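Local structure of prolyl-tRNA synthetase (Giardia lamblia ATCC 50803, 3IAL) at residues B[192-197]-B[239-244]; B[184-189]-B[267-272]. The protein probably catalyses the ATP-dependent attachment of L-proline to tRNA(Pro), releasing AMP and diphosphate, and is seen here holding the prolyl-adenylate intermediate. One frame throughout, in Å; residues are numbered along the deposited sequence.

Contact 1: B[192-197]-B[239-244]; sequences KVIDTI and AGIHNL. With PR8 (5'-O-[(R)-hydroxy{[(2S)-pyrrolidin-2-ylcarbonyl]oxy}phosphoryl]adenosine), chain H.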
loop_
_atom_site.group_PDB
_atom_site.type_symbol
_atom_site.label_atom_id
_atom_site.label_comp_id
_atom_site.label_asym_id
_atom_site.label_seq_id
_atom_site.Cartn_x
_atom_site.Cartn_y
_atom_site.Cartn_z
ATOM N N LYS B 192 -10.586 -19.217 -1.845
ATOM C CA LYS B 192 -11.520 -18.356 -2.581
ATOM C C LYS B 192 -10.834 -17.095 -3.115
ATOM O O LYS B 192 -11.069 -16.681 -4.246
ATOM C CB LYS B 192 -12.725 -17.955 -1.729
ATOM C CG LYS B 192 -13.987 -18.769 -1.985
ATOM C CD LYS B 192 -13.950 -20.118 -1.303
ATOM C CE LYS B 192 -15.344 -20.716 -1.182
ATOM N NZ LYS B 192 -16.154 -19.951 -0.195
ATOM N N VAL B 193 -9.983 -16.488 -2.299
ATOM C CA VAL B 193 -9.304 -15.260 -2.698
ATOM C C VAL B 193 -8.248 -15.515 -3.771
ATOM O O VAL B 193 -8.113 -14.728 -4.700
ATOM C CB VAL B 193 -8.695 -14.533 -1.485
ATOM C CG1 VAL B 193 -7.910 -13.310 -1.926
ATOM C CG2 VAL B 193 -9.810 -14.132 -0.526
ATOM N N ILE B 194 -7.519 -16.621 -3.645
ATOM C CA ILE B 194 -6.565 -17.031 -4.665
ATOM C C ILE B 194 -7.243 -17.240 -6.031
ATOM O O ILE B 194 -6.734 -16.760 -7.047
ATOM C CB ILE B 194 -5.785 -18.312 -4.239
ATOM C CG1 ILE B 194 -4.937 -18.044 -2.990
ATOM C CG2 ILE B 194 -4.889 -18.827 -5.372
ATOM C CD1 ILE B 194 -4.160 -16.755 -3.021
ATOM N N ASP B 195 -8.380 -17.935 -6.059
ATOM C CA ASP B 195 -9.084 -18.173 -7.333
ATOM C C ASP B 195 -9.566 -16.873 -7.970
ATOM O O ASP B 195 -9.454 -16.697 -9.171
ATOM C CB ASP B 195 -10.269 -19.120 -7.143
ATOM C CG ASP B 195 -10.582 -19.908 -8.394
ATOM O OD1 ASP B 195 -9.740 -20.736 -8.791
ATOM O OD2 ASP B 195 -11.663 -19.711 -8.975
ATOM N N THR B 196 -10.089 -15.959 -7.158
ATOM C CA THR B 196 -10.450 -14.629 -7.638
ATOM C C THR B 196 -9.262 -13.884 -8.246
ATOM O O THR B 196 -9.377 -13.287 -9.319
ATOM C CB THR B 196 -11.022 -13.751 -6.503
ATOM O OG1 THR B 196 -12.182 -14.385 -5.954
ATOM C CG2 THR B 196 -11.390 -12.370 -7.030
ATOM N N ILE B 197 -8.129 -13.893 -7.555
ATOM C CA ILE B 197 -6.959 -13.149 -8.037
ATOM C C ILE B 197 -6.374 -13.814 -9.267
ATOM O O ILE B 197 -6.209 -13.178 -10.310
ATOM C CB ILE B 197 -5.845 -13.048 -6.974
ATOM C CG1 ILE B 197 -6.320 -12.270 -5.751
ATOM C CG2 ILE B 197 -4.608 -12.371 -7.556
ATOM C CD1 ILE B 197 -5.441 -12.500 -4.508
ATOM N N ALA B 239 1.225 -19.722 -4.369
ATOM C CA ALA B 239 0.487 -19.476 -3.137
ATOM C C ALA B 239 0.923 -20.504 -2.116
ATOM O O ALA B 239 1.192 -21.649 -2.466
ATOM C CB ALA B 239 -1.007 -19.568 -3.369
ATOM N N GLY B 240 1.002 -20.082 -0.860
ATOM C CA GLY B 240 1.231 -20.988 0.255
ATOM C C GLY B 240 0.181 -20.749 1.310
ATOM O O GLY B 240 0.057 -19.635 1.824
ATOM N N ILE B 241 -0.584 -21.789 1.619
ATOM C CA ILE B 241 -1.721 -21.694 2.527
ATOM C C ILE B 241 -1.586 -22.801 3.583
ATOM O O ILE B 241 -1.615 -23.985 3.252
ATOM C CB ILE B 241 -3.045 -21.807 1.719
ATOM C CG1 ILE B 241 -3.279 -20.514 0.937
ATOM C CG2 ILE B 241 -4.235 -22.103 2.618
ATOM C CD1 ILE B 241 -4.416 -20.572 -0.076
ATOM N N HIS B 242 -1.438 -22.412 4.847
ATOM C CA HIS B 242 -0.991 -23.337 5.895
ATOM C C HIS B 242 -1.891 -23.422 7.119
ATOM O O HIS B 242 -2.400 -22.417 7.608
ATOM C CB HIS B 242 0.412 -22.938 6.340
ATOM C CG HIS B 242 1.328 -22.635 5.198
ATOM N ND1 HIS B 242 1.981 -23.619 4.493
ATOM C CD2 HIS B 242 1.666 -21.464 4.610
ATOM C CE1 HIS B 242 2.692 -23.068 3.528
ATOM N NE2 HIS B 242 2.520 -21.762 3.576
ATOM N N ASN B 243 -2.061 -24.645 7.612
ATOM C CA ASN B 243 -2.709 -24.902 8.891
ATOM C C ASN B 243 -1.585 -25.189 9.879
ATOM O O ASN B 243 -0.913 -26.211 9.780
ATOM C CB ASN B 243 -3.674 -26.090 8.783
ATOM C CG ASN B 243 -4.579 -26.233 10.011
ATOM O OD1 ASN B 243 -4.191 -25.890 11.127
ATOM N ND2 ASN B 243 -5.788 -26.743 9.802
ATOM N N LEU B 244 -1.361 -24.259 10.802
ATOM C CA LEU B 244 -0.249 -24.348 11.743
ATOM C C LEU B 244 -0.613 -25.118 13.017
ATOM O O LEU B 244 0.241 -25.340 13.884
ATOM C CB LEU B 244 0.238 -22.942 12.093
ATOM C CG LEU B 244 0.683 -22.100 10.895
ATOM C CD1 LEU B 244 1.211 -20.755 11.384
ATOM C CD2 LEU B 244 1.752 -22.834 10.080
HETATM C C PR8 H . 4.597 -18.557 4.099
HETATM N N PR8 H . 4.234 -17.275 6.115
HETATM O O PR8 H . 5.679 -17.968 4.067
HETATM P P PR8 H . 5.169 -19.664 1.948
HETATM N N1 PR8 H . 10.916 -14.713 -4.122
HETATM C C2 PR8 H . 9.669 -14.407 -4.465
HETATM N N3 PR8 H . 8.612 -14.976 -3.879
HETATM C C4 PR8 H . 8.763 -15.885 -2.918
HETATM C C5 PR8 H . 10.054 -16.238 -2.539
HETATM C C6 PR8 H . 11.142 -15.629 -3.160
HETATM N N6 PR8 H . 12.386 -15.950 -2.803
HETATM N N7 PR8 H . 9.952 -17.149 -1.579
HETATM C C8 PR8 H . 8.654 -17.367 -1.358
HETATM N N9 PR8 H . 7.918 -16.604 -2.178
HETATM C CA PR8 H . 3.600 -18.256 5.217
HETATM C CB PR8 H . 2.376 -17.582 4.619
HETATM C CD PR8 H . 3.281 -16.190 6.321
HETATM C CG PR8 H . 2.552 -16.099 4.974
HETATM C "C1'" PR8 H . 6.421 -16.588 -2.215
HETATM O O10 PR8 H . 4.184 -19.507 3.217
HETATM O O1P PR8 H . 6.457 -20.324 2.282
HETATM C "C2'" PR8 H . 5.826 -17.912 -2.753
HETATM O "O2'" PR8 H . 4.707 -17.635 -3.608
HETATM O O2P PR8 H . 4.343 -20.543 0.888
HETATM C "C3'" PR8 H . 5.288 -18.569 -1.503
HETATM O "O3'" PR8 H . 4.238 -19.482 -1.834
HETATM C "C4'" PR8 H . 4.718 -17.322 -0.852
HETATM O "O4'" PR8 H . 5.870 -16.449 -0.866
HETATM C "C5'" PR8 H . 4.252 -17.662 0.547
HETATM O "O5'" PR8 H . 5.321 -18.199 1.302
#

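Contact 2: B[184-189]-B[267-272]; sequences VSQLSD and YLTCAG. With PR8 (5'-O-[(R)-hydroxy{[(2S)-pyrrolidin-2-ylcarbonyl]oxy}phosphoryl]adenosine), chain H.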
loop_
_atom_site.group_PDB
_atom_site.type_symbol
_atom_site.label_atom_id
_atom_site.label_comp_id
_atom_site.label_asym_id
_atom_site.label_seq_id
_atom_site.Cartn_x
_atom_site.Cartn_y
_atom_site.Cartn_z
ATOM N N VAL B 184 -9.749 -25.149 9.531
ATOM C CA VAL B 184 -9.992 -25.796 8.239
ATOM C C VAL B 184 -10.869 -24.940 7.324
ATOM O O VAL B 184 -10.581 -24.799 6.148
ATOM C CB VAL B 184 -10.627 -27.194 8.423
ATOM C CG1 VAL B 184 -11.190 -27.701 7.107
ATOM C CG2 VAL B 184 -9.595 -28.166 8.999
ATOM N N SER B 185 -11.935 -24.362 7.864
ATOM C CA SER B 185 -12.804 -23.481 7.073
ATOM C C SER B 185 -12.055 -22.240 6.556
ATOM O O SER B 185 -12.326 -21.756 5.447
ATOM C CB SER B 185 -14.028 -23.051 7.893
ATOM O OG SER B 185 -14.774 -22.052 7.206
ATOM N N GLN B 186 -11.114 -21.727 7.349
ATOM C CA GLN B 186 -10.329 -20.559 6.925
ATOM C C GLN B 186 -9.515 -20.832 5.653
ATOM O O GLN B 186 -9.376 -19.956 4.802
ATOM C CB GLN B 186 -9.382 -20.093 8.029
ATOM C CG GLN B 186 -8.776 -18.703 7.780
ATOM C CD GLN B 186 -9.839 -17.630 7.721
ATOM O OE1 GLN B 186 -10.720 -17.585 8.569
ATOM N NE2 GLN B 186 -9.789 -16.790 6.691
ATOM N N LEU B 187 -8.956 -22.033 5.546
ATOM C CA LEU B 187 -8.197 -22.417 4.353
ATOM C C LEU B 187 -9.022 -22.270 3.074
ATOM O O LEU B 187 -8.515 -21.770 2.069
ATOM C CB LEU B 187 -7.633 -23.831 4.485
ATOM C CG LEU B 187 -6.228 -23.960 5.094
ATOM C CD1 LEU B 187 -6.030 -23.132 6.356
ATOM C CD2 LEU B 187 -5.920 -25.427 5.365
ATOM N N SER B 188 -10.289 -22.677 3.115
ATOM C CA SER B 188 -11.193 -22.487 1.979
ATOM C C SER B 188 -11.388 -21.006 1.664
ATOM O O SER B 188 -11.426 -20.626 0.495
ATOM C CB SER B 188 -12.564 -23.116 2.245
ATOM O OG SER B 188 -12.439 -24.497 2.507
ATOM N N ASP B 189 -11.524 -20.173 2.698
ATOM C CA ASP B 189 -11.638 -18.719 2.492
ATOM C C ASP B 189 -10.404 -18.167 1.787
ATOM O O ASP B 189 -10.523 -17.341 0.887
ATOM C CB ASP B 189 -11.863 -17.969 3.815
ATOM C CG ASP B 189 -13.286 -18.094 4.323
ATOM O OD1 ASP B 189 -14.129 -18.689 3.615
ATOM O OD2 ASP B 189 -13.570 -17.583 5.427
ATOM N N TYR B 267 -6.205 -22.427 17.336
ATOM C CA TYR B 267 -5.559 -22.863 16.109
ATOM C C TYR B 267 -5.062 -21.654 15.338
ATOM O O TYR B 267 -5.676 -20.590 15.406
ATOM C CB TYR B 267 -6.550 -23.656 15.254
ATOM C CG TYR B 267 -6.599 -25.127 15.602
ATOM C CD1 TYR B 267 -7.088 -25.560 16.829
ATOM C CD2 TYR B 267 -6.154 -26.087 14.699
ATOM C CE1 TYR B 267 -7.134 -26.918 17.151
ATOM C CE2 TYR B 267 -6.197 -27.435 15.009
ATOM C CZ TYR B 267 -6.687 -27.848 16.234
ATOM O OH TYR B 267 -6.718 -29.194 16.525
ATOM N N LEU B 268 -3.956 -21.817 14.609
ATOM C CA LEU B 268 -3.432 -20.760 13.738
ATOM C C LEU B 268 -3.404 -21.184 12.261
ATOM O O LEU B 268 -3.077 -22.328 11.935
ATOM C CB LEU B 268 -2.028 -20.345 14.189
ATOM C CG LEU B 268 -1.906 -19.665 15.562
ATOM C CD1 LEU B 268 -0.441 -19.529 15.947
ATOM C CD2 LEU B 268 -2.617 -18.307 15.619
ATOM N N THR B 269 -3.749 -20.251 11.379
ATOM C CA THR B 269 -3.587 -20.439 9.944
ATOM C C THR B 269 -2.882 -19.228 9.321
ATOM O O THR B 269 -2.855 -18.137 9.906
ATOM C CB THR B 269 -4.943 -20.698 9.233
ATOM O OG1 THR B 269 -5.765 -19.521 9.275
ATOM C CG2 THR B 269 -5.690 -21.869 9.896
ATOM N N CYS B 270 -2.292 -19.427 8.146
ATOM C CA CYS B 270 -1.734 -18.307 7.382
ATOM C C CYS B 270 -1.723 -18.559 5.891
ATOM O O CYS B 270 -1.829 -19.689 5.439
ATOM C CB CYS B 270 -0.334 -17.938 7.861
ATOM S SG CYS B 270 0.876 -19.242 7.796
ATOM N N ALA B 271 -1.626 -17.474 5.136
ATOM C CA ALA B 271 -1.642 -17.535 3.684
ATOM C C ALA B 271 -0.722 -16.469 3.139
ATOM O O ALA B 271 -0.710 -15.346 3.637
ATOM C CB ALA B 271 -3.054 -17.343 3.146
ATOM N N GLY B 272 0.038 -16.827 2.109
ATOM C CA GLY B 272 1.018 -15.919 1.526
ATOM C C GLY B 272 1.004 -15.931 0.011
ATOM O O GLY B 272 0.964 -16.996 -0.610
HETATM C C PR8 H . 4.597 -18.557 4.099
HETATM N N PR8 H . 4.234 -17.275 6.115
HETATM O O PR8 H . 5.679 -17.968 4.067
HETATM P P PR8 H . 5.169 -19.664 1.948
HETATM N N1 PR8 H . 10.916 -14.713 -4.122
HETATM C C2 PR8 H . 9.669 -14.407 -4.465
HETATM N N3 PR8 H . 8.612 -14.976 -3.879
HETATM C C4 PR8 H . 8.763 -15.885 -2.918
HETATM C C5 PR8 H . 10.054 -16.238 -2.539
HETATM C C6 PR8 H . 11.142 -15.629 -3.160
HETATM N N6 PR8 H . 12.386 -15.950 -2.803
HETATM N N7 PR8 H . 9.952 -17.149 -1.579
HETATM C C8 PR8 H . 8.654 -17.367 -1.358
HETATM N N9 PR8 H . 7.918 -16.604 -2.178
HETATM C CA PR8 H . 3.600 -18.256 5.217
HETATM C CB PR8 H . 2.376 -17.582 4.619
HETATM C CD PR8 H . 3.281 -16.190 6.321
HETATM C CG PR8 H . 2.552 -16.099 4.974
HETATM C "C1'" PR8 H . 6.421 -16.588 -2.215
HETATM O O10 PR8 H . 4.184 -19.507 3.217
HETATM O O1P PR8 H . 6.457 -20.324 2.282
HETATM C "C2'" PR8 H . 5.826 -17.912 -2.753
HETATM O "O2'" PR8 H . 4.707 -17.635 -3.608
HETATM O O2P PR8 H . 4.343 -20.543 0.888
HETATM C "C3'" PR8 H . 5.288 -18.569 -1.503
HETATM O "O3'" PR8 H . 4.238 -19.482 -1.834
HETATM C "C4'" PR8 H . 4.718 -17.322 -0.852
HETATM O "O4'" PR8 H . 5.870 -16.449 -0.866
HETATM C "C5'" PR8 H . 4.252 -17.662 0.547
HETATM O "O5'" PR8 H . 5.321 -18.199 1.302
#

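Contact 1: B[192-197]-B[239-244]
Ile194 meets Ala239 and Ile241 where helix 180-201 lies on one face of strand 235-245. The touching is done by one branch. Ile194 CG1 stands 3.9 Å from Ile241 CD1 and 4.2 Å from Ala239 CB. The first torsion of Ile194 (chi1 -63°) sets CG1 opposite the carbonyl carbon and aims it at the strand. Ile241 is extended, with chi2 at 170°, and its CD1 reaches out to the helix. The two side chains run alongside each other, pointing opposite ways. This is the close, wholly apolar and buried part, and it is small, at 93 Å² summed over both sides. Tyr190 and Trp191 also cover Ile241, and Phe198 covers Ala239. Away from it the helix turns Lys192 and Asp195 to the exposed side, where they do not meet the strand.

On the other face of the strand Gly240 and His242 meet prolyl-adenylate. His242 NE2 donates to O10 of PR8 at 2.8 Å, with a bent N-H...O angle of 134°. A weak second bond runs from His242 NE2 to O2P of PR8 at 3.5 Å. O2P lies in the ring plane, at its edge. Ser223 OG bonds ND1 at the other side of the ring, which should restrain its rotation. Gly240 CA comes to 3.2 Å from PR8 O2P, so the phosphate lies close against the backbone there. The alternation of the strand thus gives the helix hydrocarbon and the ligand a hydrogen-bond donor, which meets the bridging oxygen of the mixed anhydride and may ease negative charge on it.

Contact 2: B[184-189]-B[267-272]
Thr269 meets Gln186 and Leu187 with a different branch for each. Its hydroxyl faces the glutamine and its methyl faces the leucine. The Gln186 chain crosses the threonine at about a right angle, and its CG lies 3.5 Å from Thr269 OG1. CG is set opposite the backbone N (chi1 -167°), then the chain bends at chi2 (62°), which carries the amide away from the strand. Its OE1 is bonded to Lys144 NZ. Leu187 comes in at a slant. Its CB does not point at the strand, but its end swings nearer, and CD1 reaches 3.8 Å from Thr269 CG2.

Helix 180-201 here packs on strand 263-274 in the antiparallel sheet of the class II synthetase core. Thr269 and Cys270, successive residues of the strand, point to opposite faces, one to the helix and one to the ligand. Cys270 SG is 3.9 Å from CA of PR8, an atom of the prolyl ring. The backbone beyond it also lines that ring: Ala271 O is 3.6 Å from PR8 CG, and Gly272 N is 3.5 Å from PR8 CB.

With chi1 at 68°, Thr269 OG1 is turned to Gln186 and CG2 to Leu187. The hydroxyl is buried and has polar partners in His177 NE2 and Tyr190 OH. The tyrosine belongs to the same helix, one turn on from Gln186, and its hydroxyl ties helix to strand beside the apolar touch of Leu187 CD1.

How the contacts relate
The centres of the two contacts are about 8 Å apart, and both lie in the class II core. They share helix 180-201: contact 2 uses an earlier part of it, contact 1 a later part. Strands 235-245 and 263-274 are antiparallel neighbours. In sequence, 184-189 comes first, then both segments of contact 1, then 267-272, so contact 2 encloses contact 1. The contacts also touch directly. His242 N lies 2.8 Å from Cys270 O, a probable hydrogen bond between the strands, and Ile241 CG2 packs on Leu187 CG at 3.7 Å. One helix thus backs two adjoining strands, whose other face holds the prolyl-adenylate.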